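Local coordinates for protein bifunctional endo-1,4-beta-xylanase A (Neocallimastix patriciarum, PDB 2VG9) that hydrolyses internal beta-1,4-xylosidic bonds of xylan as a family 11 endo-xylanase and is crystallised here as a loop-swap variant, at residues Y77-Y81 / K166-G170. Numbering follows the deposited sequence.
Sequences YAATY and KRTSG
Y77 and G170 face each other as an antiparallel hydrogen-bonded pair, Y77 N giving to G170 O at 3.1 Å and G170 N returning to Y77 O at 2.9 Å. A79 N reaches T168 O in a more bent bond (136° at the hydrogen). The pairing illustrates how an edge strand can be held both by backbone bonds and by an aromatic ring laid over its backbone. A78 and S169 form a non-hydrogen-bonded pair, their CB atoms 3.8 Å apart on one face of the sheet. On the other face, with CG set between its own N and carbonyl carbon (chi1 75°), Y77 receives S169 CA over its ring as a CH-pi contact, 3.9 Å from the centroid, beside G170 N. Its CE1 comes obliquely within 3.3 Å of T168 C. The phenol end passes R167, whose guanidinium plane stands 82° from the ring; Y77 OH hydrogen-bonds E116, and R167 NE forms a salt bridge with it. Replaced by an alanine, Y77 would probably leave the S169-G170 backbone without its aromatic cover and E116 without its phenolic partner. Thus edge strand 169-173 joins strand 73-86 in the antiparallel sheet that also carries strand 203-216, part of the beta jelly roll of GH11 xylanases.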
loop_
_atom_site.group_PDB
_atom_site.type_symbol
_atom_site.label_atom_id
_atom_site.label_comp_id
_atom_site.label_asym_id
_atom_site.label_seq_id
_atom_site.Cartn_x
_atom_site.Cartn_y
_atom_site.Cartn_z
ATOM N N TYR A 77 4.819 -9.210 -8.516
ATOM C CA TYR A 77 5.208 -7.891 -8.997
ATOM C C TYR A 77 6.679 -7.894 -9.442
ATOM O O TYR A 77 7.491 -8.710 -8.984
ATOM C CB TYR A 77 4.930 -6.813 -7.911
ATOM C CG TYR A 77 5.926 -6.831 -6.753
ATOM C CD1 TYR A 77 6.921 -5.842 -6.645
ATOM C CD2 TYR A 77 5.877 -7.839 -5.787
ATOM C CE1 TYR A 77 7.881 -5.876 -5.571
ATOM C CE2 TYR A 77 6.809 -7.893 -4.720
ATOM C CZ TYR A 77 7.805 -6.911 -4.632
ATOM O OH TYR A 77 8.675 -6.994 -3.606
ATOM N N ALA A 78 7.010 -7.009 -10.378
ATOM C CA ALA A 78 8.418 -6.671 -10.678
ATOM C C ALA A 78 8.470 -5.171 -10.979
ATOM O O ALA A 78 7.654 -4.673 -11.772
ATOM C CB ALA A 78 8.965 -7.491 -11.872
ATOM N N ALA A 79 9.425 -4.489 -10.340
ATOM C CA ALA A 79 9.585 -3.033 -10.389
ATOM C C ALA A 79 11.061 -2.611 -10.321
ATOM O O ALA A 79 11.903 -3.346 -9.822
ATOM C CB ALA A 79 8.816 -2.363 -9.236
ATOM N N THR A 80 11.345 -1.413 -10.828
ATOM C CA THR A 80 12.524 -0.648 -10.416
ATOM C C THR A 80 11.962 0.502 -9.580
ATOM O O THR A 80 10.871 1.002 -9.844
ATOM C CB THR A 80 13.365 -0.119 -11.612
ATOM O OG1 THR A 80 12.516 0.605 -12.489
ATOM C CG2 THR A 80 13.968 -1.273 -12.407
ATOM N N TYR A 81 12.657 0.840 -8.510
ATOM C CA TYR A 81 12.172 1.813 -7.551
ATOM C C TYR A 81 13.405 2.496 -6.967
ATOM O O TYR A 81 14.351 1.825 -6.568
ATOM C CB TYR A 81 11.323 1.108 -6.486
ATOM C CG TYR A 81 11.240 1.777 -5.149
ATOM C CD1 TYR A 81 10.695 3.057 -4.997
ATOM C CD2 TYR A 81 11.671 1.108 -4.010
ATOM C CE1 TYR A 81 10.597 3.649 -3.722
ATOM C CE2 TYR A 81 11.580 1.687 -2.747
ATOM C CZ TYR A 81 11.063 2.949 -2.612
ATOM O OH TYR A 81 10.996 3.488 -1.359
ATOM N N LYS A 166 15.131 -6.008 1.813
ATOM C CA LYS A 166 14.448 -5.216 0.798
ATOM C C LYS A 166 14.521 -5.844 -0.593
ATOM O O LYS A 166 15.569 -6.356 -1.015
ATOM C CB LYS A 166 15.067 -3.832 0.721
ATOM C CG LYS A 166 14.761 -2.937 1.895
ATOM C CD LYS A 166 15.724 -1.743 1.856
ATOM C CE LYS A 166 15.525 -0.824 3.075
ATOM N NZ LYS A 166 16.272 0.462 2.885
ATOM N N ARG A 167 13.429 -5.757 -1.345
ATOM C CA ARG A 167 13.475 -6.203 -2.713
ATOM C C ARG A 167 12.473 -5.420 -3.563
ATOM O O ARG A 167 11.641 -4.692 -3.018
ATOM C CB ARG A 167 13.198 -7.703 -2.761
ATOM C CG ARG A 167 11.792 -8.060 -2.351
ATOM C CD ARG A 167 11.503 -9.538 -2.562
ATOM N NE ARG A 167 10.110 -9.827 -2.181
ATOM C CZ ARG A 167 9.493 -10.985 -2.410
ATOM N NH1 ARG A 167 10.161 -11.999 -2.979
ATOM N NH2 ARG A 167 8.223 -11.139 -2.030
ATOM N N THR A 168 12.553 -5.562 -4.884
ATOM C CA THR A 168 11.618 -4.844 -5.779
ATOM C C THR A 168 10.978 -5.773 -6.789
ATOM O O THR A 168 10.399 -5.310 -7.778
ATOM C CB THR A 168 12.286 -3.676 -6.529
ATOM O OG1 THR A 168 13.294 -4.187 -7.390
ATOM C CG2 THR A 168 12.916 -2.642 -5.579
ATOM N N SER A 169 11.043 -7.084 -6.533
ATOM C CA SER A 169 10.231 -8.049 -7.300
ATOM C C SER A 169 10.014 -9.339 -6.531
ATOM O O SER A 169 10.837 -9.713 -5.676
ATOM C CB SER A 169 10.863 -8.358 -8.677
ATOM O OG SER A 169 12.079 -9.038 -8.510
ATOM N N GLY A 170 8.925 -10.030 -6.843
ATOM C CA GLY A 170 8.739 -11.344 -6.286
ATOM C C GLY A 170 7.292 -11.716 -6.069
ATOM O O GLY A 170 6.409 -11.005 -6.504
#